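GlcNAc-alpha-1,4-Gal-releasing endo-beta-galactosidase (Clostridium perfringens, PDB 1UPS) probably hydrolyses O-glycosidic bonds as an endo-beta-galactosidase that releases GlcNAc-alpha-1,4-Gal from glycans, and binds calcium. Local coordinates at residues Thr248-Tyr253 / Trp269-Met274; Asp36-Pro41 / Gly72-Tyr77; Gly144-Trp149 / Asp170-Phe175. All coordinates share one frame; numbering follows the deposited sequence. Where two conformers were deposited one is given.

Contact 1: residues Thr248-Tyr253 / Trp269-Met274. With CA (calcium ion), chain C.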
loop_
_atom_site.group_PDB
_atom_site.type_symbol
_atom_site.label_atom_id
_atom_site.label_comp_id
_atom_site.label_asym_id
_atom_site.label_seq_id
_atom_site.Cartn_x
_atom_site.Cartn_y
_atom_site.Cartn_z
ATOM N N THR A 248 14.731 -2.873 -0.004
ATOM C CA THR A 248 13.701 -3.785 0.499
ATOM C C THR A 248 14.169 -4.529 1.733
ATOM O O THR A 248 15.311 -4.985 1.786
ATOM C CB THR A 248 13.349 -4.820 -0.618
ATOM O OG1 THR A 248 12.741 -4.119 -1.718
ATOM C CG2 THR A 248 12.254 -5.819 -0.139
ATOM N N ILE A 249 13.265 -4.675 2.700
ATOM C CA ILE A 249 13.516 -5.509 3.882
ATOM C C ILE A 249 12.399 -6.535 3.990
ATOM O O ILE A 249 11.223 -6.195 3.819
ATOM C CB ILE A 249 13.548 -4.629 5.178
ATOM C CG1 ILE A 249 14.595 -3.497 5.032
ATOM C CG2 ILE A 249 13.748 -5.530 6.436
ATOM C CD1 ILE A 249 14.659 -2.531 6.231
ATOM N N LEU A 250 12.767 -7.789 4.269
ATOM C CA LEU A 250 11.794 -8.828 4.562
ATOM C C LEU A 250 12.177 -9.397 5.925
ATOM O O LEU A 250 13.291 -9.888 6.102
ATOM C CB LEU A 250 11.845 -9.943 3.493
ATOM C CG LEU A 250 11.163 -9.617 2.172
ATOM C CD1 LEU A 250 11.700 -10.563 1.035
ATOM C CD2 LEU A 250 9.658 -9.721 2.308
ATOM N N ASN A 251 11.264 -9.319 6.888
ATOM C CA ASN A 251 11.610 -9.716 8.251
ATOM C C ASN A 251 10.419 -10.136 9.106
ATOM O O ASN A 251 9.255 -10.055 8.679
ATOM C CB ASN A 251 12.572 -8.685 8.934
ATOM C CG ASN A 251 11.933 -7.336 9.252
ATOM O OD1 ASN A 251 10.931 -6.944 8.669
ATOM N ND2 ASN A 251 12.556 -6.600 10.196
ATOM N N ILE A 252 10.732 -10.642 10.293
ATOM C CA ILE A 252 9.723 -11.098 11.228
ATOM C C ILE A 252 10.169 -10.663 12.621
ATOM O O ILE A 252 11.358 -10.570 12.877
ATOM C CB ILE A 252 9.529 -12.630 11.107
ATOM C CG1 ILE A 252 8.372 -13.102 12.008
ATOM C CG2 ILE A 252 10.868 -13.404 11.340
ATOM C CD1 ILE A 252 7.836 -14.534 11.649
ATOM N N TYR A 253 9.205 -10.357 13.492
ATOM C CA TYR A 253 9.500 -9.770 14.791
ATOM C C TYR A 253 8.716 -10.468 15.884
ATOM O O TYR A 253 7.606 -10.992 15.648
ATOM C CB TYR A 253 8.958 -8.353 14.843
ATOM C CG TYR A 253 9.564 -7.333 13.950
ATOM C CD1 TYR A 253 9.161 -7.220 12.619
ATOM C CD2 TYR A 253 10.512 -6.415 14.451
ATOM C CE1 TYR A 253 9.697 -6.204 11.792
ATOM C CE2 TYR A 253 11.053 -5.412 13.628
ATOM C CZ TYR A 253 10.628 -5.322 12.294
ATOM O OH TYR A 253 11.140 -4.339 11.462
ATOM N N TRP A 269 7.537 -17.412 9.121
ATOM C CA TRP A 269 6.680 -17.318 7.935
ATOM C C TRP A 269 7.419 -17.776 6.702
ATOM O O TRP A 269 8.628 -18.041 6.756
ATOM C CB TRP A 269 6.111 -15.907 7.730
ATOM C CG TRP A 269 7.085 -14.778 7.358
ATOM C CD1 TRP A 269 8.358 -14.546 7.847
ATOM C CD2 TRP A 269 6.810 -13.708 6.458
ATOM N NE1 TRP A 269 8.882 -13.398 7.281
ATOM C CE2 TRP A 269 7.948 -12.864 6.431
ATOM C CE3 TRP A 269 5.706 -13.370 5.660
ATOM C CZ2 TRP A 269 8.005 -11.699 5.648
ATOM C CZ3 TRP A 269 5.765 -12.224 4.875
ATOM C CH2 TRP A 269 6.904 -11.397 4.880
ATOM N N ALA A 270 6.697 -17.883 5.585
ATOM C CA ALA A 270 7.271 -18.489 4.391
ATOM C C ALA A 270 7.025 -17.608 3.181
ATOM O O ALA A 270 5.886 -17.203 2.935
ATOM C CB ALA A 270 6.675 -19.898 4.153
ATOM N N ILE A 271 8.092 -17.289 2.451
ATOM C CA ILE A 271 7.963 -16.488 1.230
ATOM C C ILE A 271 8.381 -17.318 0.015
ATOM O O ILE A 271 9.538 -17.708 -0.102
ATOM C CB ILE A 271 8.816 -15.207 1.320
ATOM C CG1 ILE A 271 8.503 -14.441 2.619
ATOM C CG2 ILE A 271 8.568 -14.295 0.106
ATOM C CD1 ILE A 271 9.735 -13.876 3.278
ATOM N N ASP A 272 7.438 -17.541 -0.903
ATOM C CA ASP A 272 7.672 -18.385 -2.082
ATOM C C ASP A 272 8.563 -17.684 -3.106
ATOM O O ASP A 272 9.475 -18.298 -3.685
ATOM C CB ASP A 272 6.318 -18.794 -2.692
ATOM C CG ASP A 272 6.457 -19.657 -3.937
ATOM O OD1 ASP A 272 5.487 -19.654 -4.733
ATOM O OD2 ASP A 272 7.468 -20.357 -4.183
ATOM N N TYR A 273 8.307 -16.398 -3.337
ATOM C CA TYR A 273 9.085 -15.616 -4.287
ATOM C C TYR A 273 8.873 -14.133 -4.055
ATOM O O TYR A 273 7.888 -13.732 -3.415
ATOM C CB TYR A 273 8.730 -15.945 -5.757
ATOM C CG TYR A 273 7.298 -15.621 -6.208
ATOM C CD1 TYR A 273 6.898 -14.298 -6.485
ATOM C CD2 TYR A 273 6.375 -16.651 -6.451
ATOM C CE1 TYR A 273 5.602 -14.008 -6.903
ATOM C CE2 TYR A 273 5.076 -16.367 -6.897
ATOM C CZ TYR A 273 4.704 -15.061 -7.126
ATOM O OH TYR A 273 3.428 -14.801 -7.559
ATOM N N MET A 274 9.808 -13.339 -4.572
ATOM C CA MET A 274 9.650 -11.895 -4.732
ATOM C C MET A 274 10.001 -11.551 -6.179
ATOM O O MET A 274 11.029 -11.995 -6.692
ATOM C CB MET A 274 10.581 -11.121 -3.786
ATOM C CG MET A 274 10.520 -9.596 -4.000
ATOM S SD MET A 274 11.708 -8.731 -2.940
ATOM C CE MET A 274 11.879 -7.178 -3.820
HETATM CA CA CA C . 9.802 -20.449 -4.639
HETATM O O HOH W 1 8.689 -22.546 -5.370
HETATM O O HOH W 2 9.099 -19.769 -6.809
#

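Contact 2: residues Asp36-Pro41 / Gly72-Tyr77. With CA (calcium ion), chain C.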
loop_
_atom_site.group_PDB
_atom_site.type_symbol
_atom_site.label_atom_id
_atom_site.label_comp_id
_atom_site.label_asym_id
_atom_site.label_seq_id
_atom_site.Cartn_x
_atom_site.Cartn_y
_atom_site.Cartn_z
ATOM N N ASP A 36 13.613 -13.218 -6.954
ATOM C CA ASP A 36 14.199 -14.279 -6.178
ATOM C C ASP A 36 13.111 -15.312 -5.961
ATOM O O ASP A 36 12.088 -15.030 -5.330
ATOM C CB ASP A 36 14.761 -13.761 -4.848
ATOM C CG ASP A 36 15.723 -14.740 -4.226
ATOM O OD1 ASP A 36 16.667 -14.318 -3.509
ATOM O OD2 ASP A 36 15.613 -15.964 -4.442
ATOM N N GLU A 37 13.326 -16.513 -6.509
ATOM C CA GLU A 37 12.377 -17.612 -6.358
ATOM C C GLU A 37 12.591 -18.403 -5.061
ATOM O O GLU A 37 11.855 -19.355 -4.769
ATOM C CB GLU A 37 12.418 -18.522 -7.606
ATOM C CG GLU A 37 12.156 -17.759 -8.916
ATOM C CD GLU A 37 10.742 -17.198 -9.013
ATOM O OE1 GLU A 37 10.592 -16.057 -9.501
ATOM O OE2 GLU A 37 9.783 -17.887 -8.588
ATOM N N PHE A 38 13.576 -17.979 -4.263
ATOM C CA PHE A 38 13.799 -18.493 -2.903
ATOM C C PHE A 38 13.791 -20.021 -2.797
ATOM O O PHE A 38 13.201 -20.575 -1.886
ATOM C CB PHE A 38 12.777 -17.903 -1.913
ATOM C CG PHE A 38 12.955 -16.416 -1.637
ATOM C CD1 PHE A 38 11.858 -15.555 -1.705
ATOM C CD2 PHE A 38 14.203 -15.891 -1.283
ATOM C CE1 PHE A 38 11.990 -14.175 -1.443
ATOM C CE2 PHE A 38 14.357 -14.505 -0.993
ATOM C CZ PHE A 38 13.263 -13.650 -1.075
ATOM N N ASN A 39 14.439 -20.705 -3.720
ATOM C CA ASN A 39 14.412 -22.167 -3.630
ATOM C C ASN A 39 15.467 -22.755 -2.679
ATOM O O ASN A 39 15.331 -23.907 -2.207
ATOM C CB ASN A 39 14.386 -22.800 -5.019
ATOM C CG ASN A 39 13.169 -22.344 -5.853
ATOM O OD1 ASN A 39 12.039 -22.204 -5.343
ATOM N ND2 ASN A 39 13.407 -22.091 -7.135
ATOM N N GLY A 40 16.478 -21.947 -2.359
ATOM C CA GLY A 40 17.534 -22.364 -1.446
ATOM C C GLY A 40 18.452 -23.391 -2.078
ATOM O O GLY A 40 18.324 -23.646 -3.273
ATOM N N PRO A 41 19.330 -24.019 -1.289
ATOM C CA PRO A 41 19.323 -23.915 0.177
ATOM C C PRO A 41 20.139 -22.756 0.756
ATOM O O PRO A 41 20.251 -22.644 1.983
ATOM C CB PRO A 41 19.960 -25.239 0.596
ATOM C CG PRO A 41 20.961 -25.495 -0.475
ATOM C CD PRO A 41 20.389 -24.935 -1.763
ATOM N N GLY A 72 10.434 -24.846 -1.350
ATOM C CA GLY A 72 10.527 -23.736 -2.291
ATOM C C GLY A 72 10.344 -22.328 -1.718
ATOM O O GLY A 72 10.174 -21.382 -2.495
ATOM N N SER A 73 10.403 -22.178 -0.391
ATOM C CA SER A 73 10.194 -20.866 0.250
ATOM C C SER A 73 11.346 -20.483 1.150
ATOM O O SER A 73 11.997 -21.352 1.751
ATOM C CB SER A 73 8.910 -20.885 1.096
ATOM O OG SER A 73 7.761 -20.957 0.262
ATOM N N LEU A 74 11.605 -19.184 1.253
ATOM C CA LEU A 74 12.411 -18.689 2.369
ATOM C C LEU A 74 11.550 -18.720 3.639
ATOM O O LEU A 74 10.441 -18.148 3.674
ATOM C CB LEU A 74 12.881 -17.253 2.088
ATOM C CG LEU A 74 13.520 -16.488 3.260
ATOM C CD1 LEU A 74 14.890 -17.075 3.577
ATOM C CD2 LEU A 74 13.619 -14.991 2.887
ATOM N N VAL A 75 12.067 -19.378 4.673
ATOM C CA VAL A 75 11.425 -19.414 5.985
ATOM C C VAL A 75 12.322 -18.687 7.001
ATOM O O VAL A 75 13.264 -19.271 7.563
ATOM C CB VAL A 75 11.110 -20.871 6.442
ATOM C CG1 VAL A 75 10.482 -20.907 7.858
ATOM C CG2 VAL A 75 10.216 -21.570 5.423
ATOM N N GLU A 76 12.029 -17.404 7.210
ATOM C CA GLU A 76 12.680 -16.632 8.281
ATOM C C GLU A 76 12.062 -17.048 9.598
ATOM O O GLU A 76 10.851 -17.183 9.675
ATOM C CB GLU A 76 12.399 -15.142 8.063
ATOM C CG GLU A 76 13.035 -14.620 6.787
ATOM C CD GLU A 76 12.823 -13.119 6.610
ATOM O OE1 GLU A 76 13.755 -12.439 6.111
ATOM O OE2 GLU A 76 11.728 -12.634 6.959
ATOM N N TYR A 77 12.876 -17.230 10.636
ATOM C CA TYR A 77 12.346 -17.645 11.925
ATOM C C TYR A 77 13.103 -17.032 13.089
ATOM O O TYR A 77 14.283 -16.666 12.960
ATOM C CB TYR A 77 12.297 -19.183 12.049
ATOM C CG TYR A 77 13.625 -19.933 11.990
ATOM C CD1 TYR A 77 14.116 -20.455 10.786
ATOM C CD2 TYR A 77 14.370 -20.160 13.155
ATOM C CE1 TYR A 77 15.338 -21.196 10.752
ATOM C CE2 TYR A 77 15.580 -20.880 13.124
ATOM C CZ TYR A 77 16.051 -21.395 11.931
ATOM O OH TYR A 77 17.246 -22.099 11.928
HETATM CA CA CA C . 9.802 -20.449 -4.639
HETATM O O HOH W 2 9.099 -19.769 -6.809
HETATM O O HOH W 3 13.383 -25.311 -1.043
HETATM O O HOH W 1 8.689 -22.546 -5.370
#

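Contact 3: residues Gly144-Trp149 / Asp170-Phe175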
loop_
_atom_site.group_PDB
_atom_site.type_symbol
_atom_site.label_atom_id
_atom_site.label_comp_id
_atom_site.label_asym_id
_atom_site.label_seq_id
_atom_site.Cartn_x
_atom_site.Cartn_y
_atom_site.Cartn_z
ATOM N N GLY A 144 3.683 -10.263 17.979
ATOM C CA GLY A 144 4.640 -10.343 16.892
ATOM C C GLY A 144 3.991 -10.004 15.561
ATOM O O GLY A 144 2.764 -9.863 15.465
ATOM N N HIS A 145 4.825 -9.845 14.541
ATOM C CA HIS A 145 4.345 -9.574 13.187
ATOM C C HIS A 145 5.412 -9.936 12.182
ATOM O O HIS A 145 6.554 -10.146 12.555
ATOM C CB HIS A 145 3.886 -8.101 13.026
ATOM C CG HIS A 145 4.990 -7.077 13.007
ATOM N ND1 HIS A 145 5.594 -6.601 14.152
ATOM C CD2 HIS A 145 5.525 -6.373 11.979
ATOM C CE1 HIS A 145 6.473 -5.662 13.830
ATOM N NE2 HIS A 145 6.451 -5.507 12.510
ATOM N N GLN A 146 5.029 -10.019 10.912
ATOM C CA GLN A 146 6.008 -10.138 9.838
ATOM C C GLN A 146 5.898 -8.876 8.997
ATOM O O GLN A 146 4.894 -8.165 9.079
ATOM C CB GLN A 146 5.743 -11.388 8.981
ATOM C CG GLN A 146 4.296 -11.505 8.462
ATOM C CD GLN A 146 3.504 -12.557 9.244
ATOM O OE1 GLN A 146 3.916 -13.718 9.303
ATOM N NE2 GLN A 146 2.402 -12.147 9.869
ATOM N N ALA A 147 6.922 -8.592 8.195
ATOM C CA ALA A 147 6.910 -7.358 7.414
ATOM C C ALA A 147 7.655 -7.471 6.088
ATOM O O ALA A 147 8.738 -8.070 6.013
ATOM C CB ALA A 147 7.471 -6.195 8.246
ATOM N N TRP A 148 7.035 -6.898 5.053
ATOM C CA TRP A 148 7.685 -6.670 3.773
ATOM C C TRP A 148 7.599 -5.170 3.614
ATOM O O TRP A 148 6.492 -4.601 3.581
ATOM C CB TRP A 148 6.910 -7.352 2.657
ATOM C CG TRP A 148 7.377 -7.006 1.256
ATOM C CD1 TRP A 148 8.633 -6.615 0.850
ATOM C CD2 TRP A 148 6.574 -7.059 0.075
ATOM N NE1 TRP A 148 8.634 -6.385 -0.515
ATOM C CE2 TRP A 148 7.393 -6.681 -1.016
ATOM C CE3 TRP A 148 5.239 -7.382 -0.170
ATOM C CZ2 TRP A 148 6.905 -6.598 -2.334
ATOM C CZ3 TRP A 148 4.752 -7.311 -1.482
ATOM C CH2 TRP A 148 5.584 -6.912 -2.542
ATOM N N TRP A 149 8.751 -4.505 3.591
ATOM C CA TRP A 149 8.733 -3.046 3.567
ATOM C C TRP A 149 9.903 -2.466 2.785
ATOM O O TRP A 149 10.880 -3.159 2.493
ATOM C CB TRP A 149 8.695 -2.451 4.997
ATOM C CG TRP A 149 9.670 -3.013 6.031
ATOM C CD1 TRP A 149 9.798 -4.322 6.453
ATOM C CD2 TRP A 149 10.568 -2.240 6.855
ATOM N NE1 TRP A 149 10.740 -4.399 7.460
ATOM C CE2 TRP A 149 11.219 -3.137 7.730
ATOM C CE3 TRP A 149 10.892 -0.867 6.921
ATOM C CZ2 TRP A 149 12.194 -2.720 8.668
ATOM C CZ3 TRP A 149 11.864 -0.448 7.867
ATOM C CH2 TRP A 149 12.496 -1.383 8.721
ATOM N N ASP A 170 5.316 0.286 4.343
ATOM C CA ASP A 170 5.158 -1.046 4.906
ATOM C C ASP A 170 4.118 -1.761 4.049
ATOM O O ASP A 170 2.924 -1.578 4.252
ATOM C CB ASP A 170 4.717 -0.946 6.363
ATOM C CG ASP A 170 5.688 -0.133 7.183
ATOM O OD1 ASP A 170 6.911 -0.420 7.095
ATOM O OD2 ASP A 170 5.318 0.829 7.879
ATOM N N ILE A 171 4.575 -2.504 3.046
ATOM C CA ILE A 171 3.652 -3.143 2.087
ATOM C C ILE A 171 2.850 -4.219 2.792
ATOM O O ILE A 171 1.676 -4.420 2.485
ATOM C CB ILE A 171 4.410 -3.744 0.870
ATOM C CG1 ILE A 171 5.325 -2.690 0.219
ATOM C CG2 ILE A 171 3.429 -4.300 -0.178
ATOM C CD1 ILE A 171 6.388 -3.330 -0.704
ATOM N N LEU A 172 3.494 -4.899 3.735
ATOM C CA LEU A 172 2.805 -5.840 4.598
ATOM C C LEU A 172 3.429 -5.727 5.984
ATOM O O LEU A 172 4.649 -5.702 6.121
ATOM C CB LEU A 172 2.960 -7.272 4.047
ATOM C CG LEU A 172 2.206 -8.360 4.822
ATOM C CD1 LEU A 172 1.694 -9.451 3.854
ATOM C CD2 LEU A 172 3.130 -9.021 5.853
ATOM N N GLU A 173 2.585 -5.644 7.008
ATOM C CA GLU A 173 3.048 -5.520 8.380
ATOM C C GLU A 173 2.135 -6.320 9.310
ATOM O O GLU A 173 2.074 -6.062 10.520
ATOM C CB GLU A 173 3.092 -4.015 8.771
ATOM C CG GLU A 173 3.951 -3.759 9.989
ATOM C CD GLU A 173 3.937 -2.299 10.452
ATOM O OE1 GLU A 173 5.019 -1.831 10.830
ATOM O OE2 GLU A 173 2.858 -1.654 10.509
ATOM N N THR A 174 1.454 -7.316 8.735
ATOM C CA THR A 174 0.374 -8.049 9.406
ATOM C C THR A 174 0.782 -8.684 10.744
ATOM O O THR A 174 1.787 -9.397 10.827
ATOM C CB THR A 174 -0.175 -9.099 8.444
ATOM O OG1 THR A 174 -0.589 -8.422 7.230
ATOM C CG2 THR A 174 -1.458 -9.739 9.017
ATOM N N PHE A 175 -0.015 -8.439 11.779
ATOM C CA PHE A 175 0.242 -8.998 13.128
ATOM C C PHE A 175 -0.151 -10.456 13.206
ATOM O O PHE A 175 -1.179 -10.837 12.647
ATOM C CB PHE A 175 -0.593 -8.284 14.183
ATOM C CG PHE A 175 -0.123 -6.884 14.522
ATOM C CD1 PHE A 175 -0.512 -6.309 15.724
ATOM C CD2 PHE A 175 0.684 -6.150 13.640
ATOM C CE1 PHE A 175 -0.084 -5.010 16.064
ATOM C CE2 PHE A 175 1.105 -4.854 13.962
ATOM C CZ PHE A 175 0.699 -4.286 15.185
HETATM O O HOH W 4 7.391 -3.230 11.048
#

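Contact 1: residues Thr248-Tyr253 / Trp269-Met274
The W269 indole has the CD1 methyl of I271, from its own strand, over one face, 3.6 Å above the ring plane and toward the rim. Strand 248-253 meets the indole obliquely at three places. The CD2 methyl of L250 reaches the far end of the six-membered ring, 4.1 Å from W269 CH2, with the two side chains crossing at about a right angle. I252 slides past in the opposite direction and sets its CD1 3.8 Å from W269 CD1. The carbonyl O of N251 lies 3.6 Å from W269 NE1, but the N-H is used by E76 OE2. CG of W269 takes the crowded position between the backbone N and the carbonyl carbon (chi1 68°). Further along, M274 is extended and meets T248 tip to tip. M274 CE lies 3.8 Å from T248 OG1, and M274 SD is near L250 CD1.

The N251 side chain turns to the other side of its strand. There ND2 donates to Y253 OH at 3.0 Å, with the hydroxyl close to the amide plane, and OD1 accepts from W149 NE1. This buried amide therefore has partners at both ends.

D272 takes no part in the packing against strand 248-253. Its carbonyl O and its OD2 each bind the calcium at 2.4 Å, while OD1 makes a salt bridge to R134. One residue thus gives the metal two ligands, one from the backbone and one from the side chain.

No hydrogen bond joins the two segments. Their axes pass 9.1 Å apart and run nearly antiparallel, at 161°. This is the apolar interior between the two facing sheets of the family 16 beta-sandwich, a jelly-roll fold.

Contact 2: residues Asp36-Pro41 / Gly72-Tyr77
F38 lays one face of its ring against L74. The L74 CB sits 4.1 Å from the ring centroid and 24° off the ring normal, a CH-pi contact offset toward the rim. The CD2 methyl of L74 continues along the ring to F38 CE2, at 4.0 Å. The two side chains cross obliquely. CB of D36 lies over the opposite face, so the phenyl is held between D36 at the end of strand 30-36 and L74 of strand 73-78.

The loop is shaped by an Asx turn. D36 OD2 accepts from the backbone N of F38 at 2.9 Å, and the N-H comes from above the carboxylate plane. D36 OD1 is taken by W48 NE1. F38 itself has a left-handed backbone conformation (phi 48°), which helps the chain to turn sharply here.

That turn presents a carbonyl to the calcium. E37 O binds the ion at 2.3 Å and G72 O binds it at 2.4 Å. The sharing of one cation accounts for the approach of these two acceptors. D272 and waters 1 and 2 add further ligands, and N39 also belongs to the site. The E37 carboxylate acts from the second shell: OE2 accepts from water 2 at 2.7 Å, while OE1 is in a salt bridge with R275. Water 3 ties the backbones together on another path. It donates to N39 O at 2.7 Å and accepts from G72 N at 3.0 Å.

The loop from E37 onward follows strand 30-36, and G72 leads into strand 73-78. Both of these strands pair antiparallel with strand 267-279, whose I271 touches F38. On the sandwich interior F38 also meets L250, and L74 meets I98 of strand 94-99.

Contact 3: residues Gly144-Trp149 / Asp170-Phe175
This is a backbone pairing that breaks into a classic beta bulge, buried in the six-stranded sheet where strand 145-152 runs beside the end of strand 168-170. At the bulge I171 and L172 both stand opposite W148. W148 N donates to L172 O at 2.9 Å, in the carbonyl plane and on a lone pair. L172 N returns a bond to W148 O at 3.0 Å, and I171 N adds a weak, bent one to the same oxygen.

The bulge turns I171 toward the W148 indole. Its CD1 methyl lies over the centre of one face, 3.7 Å from the centroid of the six-membered ring, in a CH-pi contact. The other branch, CG2, reaches W148 CZ3 at 3.5 Å.

Residues 168-173 read E-I-D-I-L-E, the bulged E-x-D-x-x-E signature of glycoside hydrolase family 16. In relatives its two glutamates are nucleophile and acid/base, so E168 and E173 probably form the catalytic pair here.

E173 is extended, lies alongside H145 and points the same way. Its CG is 3.6 Å from H145 CD2, and the carboxylate plane is nearly perpendicular to the imidazole (89°). Water 4 bridges H145 NE2 and E173 OE1, while E173 OE2 makes a salt bridge to R183. These neighbours could well tune the ionisation of E173.

Beyond it, T174 O takes two donors from Q146. The chain of Q146 bends at chi2 (-105°), which brings NE2 to T174 O at 3.0 Å, above the carbonyl plane. The bond from Q146 N is weak. Q146 OE1 accepts from S138 N.

Overall arrangement
Along the chain, contact 2 closes first, contact 3 follows, and contact 1 comes last, all within the GH16 range. Contact 1 is the middle one: its centre is about 9 Å from each of the others, whose centres are about 18 Å apart. It shares a sheet with both. Strand 267-279 neighbours strand 73-78 of contact 2, with a probable hydrogen bond from I271 N to L74 O. Strand 246-254 neighbours strand 145-152 of contact 3, and Y253 stacks on H145. The calcium joins contacts 1 and 2 in the sheet of strands 267-279 and 73-78. The sandwich core thus separates the metal site from the probable catalytic strand on the other sheet.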